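Local structure of transmembrane oligosaccharyl transferase (Archaeoglobus fulgidus, 3WAJ) at residues L17-A20 / A21-V25; Y200-I203 / A204-I208; F598-K602 / L603-Y607. The protein is a large archaeal membrane protein of the STT3/AglB family, with an N-terminal GT-C-type transmembrane region, a zinc site and a C-terminal globular part. All blocks are in the same frame, centred on the assembly; numbering follows the deposited sequence.

Contact 1: residues L17-A20 / A21-V25; sequences LVIA and ALISV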
loop_
_atom_site.group_PDB
_atom_site.type_symbol
_atom_site.label_atom_id
_atom_site.label_comp_id
_atom_site.label_asym_id
_atom_site.label_seq_id
_atom_site.Cartn_x
_atom_site.Cartn_y
_atom_site.Cartn_z
ATOM N N LEU A 17 -3.491 -26.301 -21.414
ATOM C CA LEU A 17 -3.662 -25.834 -20.032
ATOM C C LEU A 17 -2.530 -26.302 -19.113
ATOM O O LEU A 17 -2.636 -26.232 -17.883
ATOM C CB LEU A 17 -5.009 -26.288 -19.462
ATOM C CG LEU A 17 -6.269 -25.859 -20.208
ATOM C CD1 LEU A 17 -7.499 -26.061 -19.330
ATOM C CD2 LEU A 17 -6.156 -24.418 -20.671
ATOM N N VAL A 18 -1.444 -26.777 -19.715
ATOM C CA VAL A 18 -0.248 -27.103 -18.954
ATOM C C VAL A 18 0.928 -26.225 -19.401
ATOM O O VAL A 18 1.831 -25.958 -18.615
ATOM C CB VAL A 18 0.096 -28.607 -19.030
ATOM C CG1 VAL A 18 0.999 -29.007 -17.864
ATOM C CG2 VAL A 18 -1.169 -29.438 -19.006
ATOM N N ILE A 19 0.895 -25.757 -20.649
ATOM C CA ILE A 19 1.954 -24.892 -21.184
ATOM C C ILE A 19 1.960 -23.523 -20.514
ATOM O O ILE A 19 2.949 -23.121 -19.893
ATOM C CB ILE A 19 1.810 -24.670 -22.709
ATOM C CG1 ILE A 19 1.926 -25.999 -23.456
ATOM C CG2 ILE A 19 2.849 -23.661 -23.207
ATOM C CD1 ILE A 19 3.154 -26.801 -23.066
ATOM N N ALA A 20 0.849 -22.806 -20.665
ATOM C CA ALA A 20 0.658 -21.513 -20.017
ATOM C C ALA A 20 0.845 -21.619 -18.502
ATOM O O ALA A 20 1.419 -20.725 -17.889
ATOM C CB ALA A 20 -0.713 -20.956 -20.355
ATOM N N ALA A 21 0.378 -22.720 -17.910
ATOM C CA ALA A 21 0.573 -22.959 -16.477
ATOM C C ALA A 21 2.051 -22.976 -16.114
ATOM O O ALA A 21 2.415 -22.666 -14.982
ATOM C CB ALA A 21 -0.100 -24.250 -16.027
ATOM N N LEU A 22 2.896 -23.341 -17.075
ATOM C CA LEU A 22 4.347 -23.359 -16.868
ATOM C C LEU A 22 4.946 -21.974 -17.116
ATOM O O LEU A 22 5.844 -21.543 -16.396
ATOM C CB LEU A 22 5.011 -24.405 -17.768
ATOM C CG LEU A 22 4.676 -25.872 -17.488
ATOM C CD1 LEU A 22 5.268 -26.768 -18.559
ATOM C CD2 LEU A 22 5.152 -26.308 -16.108
ATOM N N ILE A 23 4.441 -21.289 -18.138
ATOM C CA ILE A 23 4.825 -19.912 -18.421
ATOM C C ILE A 23 4.457 -19.023 -17.234
ATOM O O ILE A 23 5.146 -18.041 -16.926
ATOM C CB ILE A 23 4.114 -19.406 -19.700
ATOM C CG1 ILE A 23 4.293 -20.429 -20.832
ATOM C CG2 ILE A 23 4.615 -18.011 -20.105
ATOM C CD1 ILE A 23 3.507 -20.126 -22.078
ATOM N N SER A 24 3.367 -19.382 -16.561
ATOM C CA SER A 24 2.882 -18.613 -15.426
ATOM C C SER A 24 3.758 -18.867 -14.193
ATOM O O SER A 24 4.035 -17.945 -13.421
ATOM C CB SER A 24 1.414 -18.949 -15.148
ATOM O OG SER A 24 0.819 -17.986 -14.303
ATOM N N VAL A 25 4.199 -20.110 -14.015
ATOM C CA VAL A 25 5.119 -20.421 -12.929
ATOM C C VAL A 25 6.441 -19.722 -13.184
ATOM O O VAL A 25 7.035 -19.151 -12.269
ATOM C CB VAL A 25 5.355 -21.932 -12.768
ATOM C CG1 VAL A 25 6.414 -22.199 -11.692
ATOM C CG2 VAL A 25 4.069 -22.635 -12.402
#

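Contact 2: residues Y200-I203 / A204-I208; sequences YPVI and AGITI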
loop_
_atom_site.group_PDB
_atom_site.type_symbol
_atom_site.label_atom_id
_atom_site.label_comp_id
_atom_site.label_asym_id
_atom_site.label_seq_id
_atom_site.Cartn_x
_atom_site.Cartn_y
_atom_site.Cartn_z
ATOM N N TYR A 200 -24.664 -27.285 -8.451
ATOM C CA TYR A 200 -24.151 -26.246 -9.339
ATOM C C TYR A 200 -24.382 -24.808 -8.802
ATOM O O TYR A 200 -23.444 -24.005 -8.770
ATOM C CB TYR A 200 -24.641 -26.446 -10.785
ATOM C CG TYR A 200 -24.242 -27.788 -11.391
ATOM C CD1 TYR A 200 -23.189 -27.882 -12.292
ATOM C CD2 TYR A 200 -24.925 -28.962 -11.068
ATOM C CE1 TYR A 200 -22.823 -29.102 -12.857
ATOM C CE2 TYR A 200 -24.557 -30.187 -11.624
ATOM C CZ TYR A 200 -23.505 -30.247 -12.515
ATOM O OH TYR A 200 -23.141 -31.452 -13.063
ATOM N N PRO A 201 -25.618 -24.476 -8.365
ATOM C CA PRO A 201 -25.752 -23.151 -7.737
ATOM C C PRO A 201 -25.063 -23.041 -6.373
ATOM O O PRO A 201 -24.502 -21.982 -6.092
ATOM C CB PRO A 201 -27.273 -22.980 -7.589
ATOM C CG PRO A 201 -27.829 -24.368 -7.645
ATOM C CD PRO A 201 -26.933 -25.100 -8.595
ATOM N N VAL A 202 -25.116 -24.093 -5.553
ATOM C CA VAL A 202 -24.422 -24.118 -4.256
ATOM C C VAL A 202 -22.928 -23.766 -4.391
ATOM O O VAL A 202 -22.376 -23.015 -3.574
ATOM C CB VAL A 202 -24.622 -25.475 -3.519
ATOM C CG1 VAL A 202 -23.634 -25.638 -2.366
ATOM C CG2 VAL A 202 -26.051 -25.590 -3.002
ATOM N N ILE A 203 -22.293 -24.299 -5.432
ATOM C CA ILE A 203 -20.904 -23.976 -5.736
ATOM C C ILE A 203 -20.762 -22.486 -6.057
ATOM O O ILE A 203 -19.878 -21.805 -5.526
ATOM C CB ILE A 203 -20.368 -24.806 -6.934
ATOM C CG1 ILE A 203 -20.229 -26.286 -6.562
ATOM C CG2 ILE A 203 -19.042 -24.245 -7.443
ATOM C CD1 ILE A 203 -19.524 -26.533 -5.254
ATOM N N ALA A 204 -21.635 -21.990 -6.930
ATOM C CA ALA A 204 -21.591 -20.594 -7.352
ATOM C C ALA A 204 -21.776 -19.662 -6.150
ATOM O O ALA A 204 -21.112 -18.630 -6.039
ATOM C CB ALA A 204 -22.647 -20.326 -8.399
ATOM N N GLY A 205 -22.681 -20.034 -5.252
ATOM C CA GLY A 205 -22.875 -19.302 -4.017
ATOM C C GLY A 205 -21.619 -19.323 -3.160
ATOM O O GLY A 205 -21.373 -18.397 -2.390
ATOM N N ILE A 206 -20.821 -20.382 -3.296
ATOM C CA ILE A 206 -19.583 -20.512 -2.530
ATOM C C ILE A 206 -18.529 -19.559 -3.064
ATOM O O ILE A 206 -17.820 -18.914 -2.293
ATOM C CB ILE A 206 -19.054 -21.976 -2.512
ATOM C CG1 ILE A 206 -19.849 -22.817 -1.516
ATOM C CG2 ILE A 206 -17.590 -22.028 -2.132
ATOM C CD1 ILE A 206 -19.555 -24.292 -1.588
ATOM N N THR A 207 -18.432 -19.468 -4.387
ATOM C CA THR A 207 -17.472 -18.567 -5.020
ATOM C C THR A 207 -17.798 -17.105 -4.694
ATOM O O THR A 207 -16.895 -16.304 -4.467
ATOM C CB THR A 207 -17.407 -18.777 -6.537
ATOM O OG1 THR A 207 -18.694 -18.507 -7.101
ATOM C CG2 THR A 207 -16.998 -20.203 -6.862
ATOM N N ILE A 208 -19.081 -16.755 -4.657
ATOM C CA ILE A 208 -19.437 -15.405 -4.222
ATOM C C ILE A 208 -19.023 -15.191 -2.768
ATOM O O ILE A 208 -18.283 -14.249 -2.453
ATOM C CB ILE A 208 -20.924 -15.095 -4.400
ATOM C CG1 ILE A 208 -21.242 -14.960 -5.892
ATOM C CG2 ILE A 208 -21.296 -13.800 -3.652
ATOM C CD1 ILE A 208 -22.699 -14.758 -6.188
#

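Contact 3: residues F598-K602 / L603-Y607; sequences FVAEK and LNVKY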
loop_
_atom_site.group_PDB
_atom_site.type_symbol
_atom_site.label_atom_id
_atom_site.label_comp_id
_atom_site.label_asym_id
_atom_site.label_seq_id
_atom_site.Cartn_x
_atom_site.Cartn_y
_atom_site.Cartn_z
ATOM N N PHE A 598 4.387 18.390 21.793
ATOM C CA PHE A 598 2.953 18.317 22.001
ATOM C C PHE A 598 2.404 17.095 21.271
ATOM O O PHE A 598 1.675 16.283 21.843
ATOM C CB PHE A 598 2.268 19.610 21.525
ATOM C CG PHE A 598 0.827 19.421 21.123
ATOM C CD1 PHE A 598 -0.170 19.272 22.087
ATOM C CD2 PHE A 598 0.465 19.388 19.777
ATOM C CE1 PHE A 598 -1.506 19.080 21.711
ATOM C CE2 PHE A 598 -0.874 19.195 19.388
ATOM C CZ PHE A 598 -1.856 19.038 20.356
ATOM N N VAL A 599 2.768 16.954 20.005
ATOM C CA VAL A 599 2.285 15.831 19.211
ATOM C C VAL A 599 2.761 14.488 19.779
ATOM O O VAL A 599 1.972 13.531 19.894
ATOM C CB VAL A 599 2.710 15.980 17.742
ATOM C CG1 VAL A 599 2.390 14.706 16.943
ATOM C CG2 VAL A 599 2.048 17.206 17.134
ATOM N N ALA A 600 4.043 14.430 20.149
ATOM C CA ALA A 600 4.648 13.173 20.591
ATOM C C ALA A 600 4.073 12.728 21.921
ATOM O O ALA A 600 3.851 11.544 22.138
ATOM C CB ALA A 600 6.155 13.289 20.672
ATOM N N GLU A 601 3.856 13.688 22.814
ATOM C CA GLU A 601 3.276 13.399 24.115
ATOM C C GLU A 601 1.884 12.784 23.969
ATOM O O GLU A 601 1.606 11.767 24.588
ATOM C CB GLU A 601 3.218 14.662 24.965
ATOM C CG GLU A 601 2.891 14.408 26.431
ATOM C CD GLU A 601 4.031 13.746 27.211
ATOM O OE1 GLU A 601 5.090 13.418 26.620
ATOM O OE2 GLU A 601 3.859 13.544 28.434
ATOM N N LYS A 602 1.036 13.391 23.133
ATOM C CA LYS A 602 -0.308 12.873 22.849
ATOM C C LYS A 602 -0.312 11.435 22.380
ATOM O O LYS A 602 -1.211 10.680 22.727
ATOM C CB LYS A 602 -1.014 13.727 21.786
ATOM C CG LYS A 602 -1.376 15.132 22.242
ATOM C CD LYS A 602 -2.470 15.116 23.303
ATOM C CE LYS A 602 -2.509 16.448 24.051
ATOM N NZ LYS A 602 -3.307 16.410 25.324
ATOM N N LEU A 603 0.683 11.071 21.570
ATOM C CA LEU A 603 0.736 9.731 20.990
ATOM C C LEU A 603 1.725 8.864 21.739
ATOM O O LEU A 603 2.009 7.732 21.335
ATOM C CB LEU A 603 1.075 9.794 19.504
ATOM C CG LEU A 603 0.169 10.761 18.734
ATOM C CD1 LEU A 603 0.758 11.113 17.370
ATOM C CD2 LEU A 603 -1.243 10.191 18.597
ATOM N N ASN A 604 2.250 9.406 22.836
ATOM C CA ASN A 604 3.138 8.644 23.697
ATOM C C ASN A 604 4.303 8.017 22.911
ATOM O O ASN A 604 4.593 6.815 23.048
ATOM C CB ASN A 604 2.325 7.542 24.383
ATOM C CG ASN A 604 3.046 6.926 25.546
ATOM O OD1 ASN A 604 3.736 7.623 26.299
ATOM N ND2 ASN A 604 2.906 5.602 25.701
ATOM N N VAL A 605 4.971 8.802 22.068
ATOM C CA VAL A 605 6.042 8.193 21.288
ATOM C C VAL A 605 7.336 8.120 22.087
ATOM O O VAL A 605 7.640 9.006 22.887
ATOM C CB VAL A 605 6.256 8.840 19.886
ATOM C CG1 VAL A 605 5.123 9.781 19.521
ATOM C CG2 VAL A 605 7.601 9.532 19.803
ATOM N N LYS A 606 8.081 7.044 21.877
ATOM C CA LYS A 606 9.386 6.900 22.483
ATOM C C LYS A 606 10.495 6.768 21.415
ATOM O O LYS A 606 11.671 7.041 21.675
ATOM C CB LYS A 606 9.399 5.705 23.437
ATOM C CG LYS A 606 10.655 5.661 24.277
ATOM C CD LYS A 606 10.756 4.422 25.180
ATOM C CE LYS A 606 11.846 4.682 26.239
ATOM N NZ LYS A 606 12.460 3.426 26.726
ATOM N N TYR A 607 10.120 6.358 20.212
ATOM C CA TYR A 607 11.085 6.275 19.113
ATOM C C TYR A 607 10.556 6.902 17.848
ATOM O O TYR A 607 9.355 6.853 17.562
ATOM C CB TYR A 607 11.502 4.829 18.834
ATOM C CG TYR A 607 12.124 4.204 20.042
ATOM C CD1 TYR A 607 13.473 4.392 20.313
ATOM C CD2 TYR A 607 11.357 3.472 20.945
ATOM C CE1 TYR A 607 14.058 3.849 21.428
ATOM C CE2 TYR A 607 11.932 2.914 22.075
ATOM C CZ TYR A 607 13.288 3.113 22.311
ATOM O OH TYR A 607 13.891 2.582 23.426
#

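Contact 1: residues L17-A20 / A21-V25
I19 and I23 stand one helical turn apart and meet through their methyl ends, CG2 of I19 lying 3.8 Å from CD1 of I23, with the two branched chains slanting across each other rather than running alongside. Each uses a different branch. In I19 the CG2 methyl is the group anti to the backbone N (CG1 chi1 -62°), which sends it forward along the helix; in I23 the longer CG1 arm is anti to the carbonyl carbon, lies beside the backbone N and extends back toward I19, with CG1 3.2 Å from I19 O. The CG1 arm of I23 thus lies against the oxygen that its own N-H binds.

That oxygen is the polar centre of the contact. I23 N approaches I19 O in the carbonyl plane at 2.9 Å, the regular i to i+4 bond, while L22 N reaches I19 O from above that plane at 2.8 Å, as in a tighter i to i+3 turn. L22 also makes a weak bond from its N to V18 O, and its CG rests 3.1 Å from V18 O, partly covering that carbonyl. Beyond it, S24 N binds A20 O at 2.7 Å, and the small side chains of A20 and S24 both touch A145, with A20 also on F142 of helix 134-144. A20 and S24 are small where that helix and the loop after it pack close, and I23 fills the same side against F142 and I146, whereas I19 and L22 are exposed.

This turn belongs to helix 19-30 in the N-terminal membrane region. Its chemistry implies a turn held by main-chain bonds of two spacings, with aliphatic groups lying against the carbonyls and a single apolar side-chain touch between 17-20 and 21-25.

Contact 2: residues Y200-I203 / A204-I208
V202, I203 and I206 make the apolar part of this helical turn, where the delta carbon of I206 is near two neighbours: CD1 of I206 is 4.3 Å from I203 CD1 and 4.4 Å from V202 CG1. These are loose touches. I206 CG1 is anti to the carbonyl carbon (chi1 -78°), which turns the arm back over V202 O.

Among the main-chain bonds, G205 N to P201 O is short and straight, 2.8 Å with an angle of 164° at the hydrogen. P201, lacking an N-H, can still accept here, and its place in the first turn of helix 199-214 suits a proline. T207 N to I203 O is a little longer and less straight (3.0 Å, 153°), whereas I206 N divides weakly between V202 O and I203 O.

One side chain joins the polar network: T207 OG1 donates to A204 O at 2.6 Å, reaching it from the same face as I208 N. OG1 also hydrogen-bonds to T176 of helix 163-181, against which the small A204 packs, while P201 and I206 meet helix 243-261.

Threonine therefore satisfies its buried hydroxyl within its own helix and links it to the next one, a polar tie between helices in a largely apolar setting.

Contact 3: residues F598-K602 / L603-Y607
The carbonyl oxygen of A600 is gripped by two N-H groups from the chain that follows it: V605 N gives a straight bond of 3.0 Å (163° at the hydrogen), and L603 N adds a weak one. V605 N comes in tilted by 26° from the carbonyl plane of A600. L603 N also keeps a regular helical bond to V599 O, at 3.2 Å, and N604 N turns back to E601 O at 3.0 Å, arriving from well above that carbonyl's plane.

Together the bonds V605 N to A600 O and N604 N to E601 O form a Schellman motif that ends helix 593-602. N604 is its C-prime residue, and its positive phi (53°) suits asparagine, which tolerates this left-handed conformation better than most side chains do. The chain then passes directly into strand 605-611, an inner strand of the mixed sheet.

Two apolar touches accompany the turn. V599 and L603 lie side by side and point the same way, CG1 of V599 being 4.0 Å from CD1 of L603; the leucine CG, anti to its own carbonyl carbon, rests over V599 O. Within the motif, V605 CG1 reaches A600 CB at 3.8 Å, the hydrophobic touch that commonly accompanies a Schellman turn, and here the small alanine lets both the valine and F587 of helix 584-588 pack against it. The polar ends turn to other partners: E601 makes a salt bridge with R776 of strand 771-776, and N604 ND2 hydrogen-bonds to the hydroxyl of Y74.

Overall arrangement
Contact 2 lies within one helix of the N-terminal membrane region and contact 1 takes in the early part of another, helix 19-30; their centres are 27 Å apart and they do not touch. Contact 3, with its centre 52 Å from contact 1 and 50 Å from contact 2, lies across the middle of the chain and joins a helix to a strand in the AglB core range. Contact 1 is the most exposed; about half the residues of contacts 2 and 3 are buried. Contact 1 relies on main-chain bonds and aliphatic groups, and contact 2 adds a threonine hydroxyl tied to a neighbouring helix. Contact 3 turns the chain sharply from helix into strand, and outside it exposed E601 pairs with R776 on a strand of the same sheet.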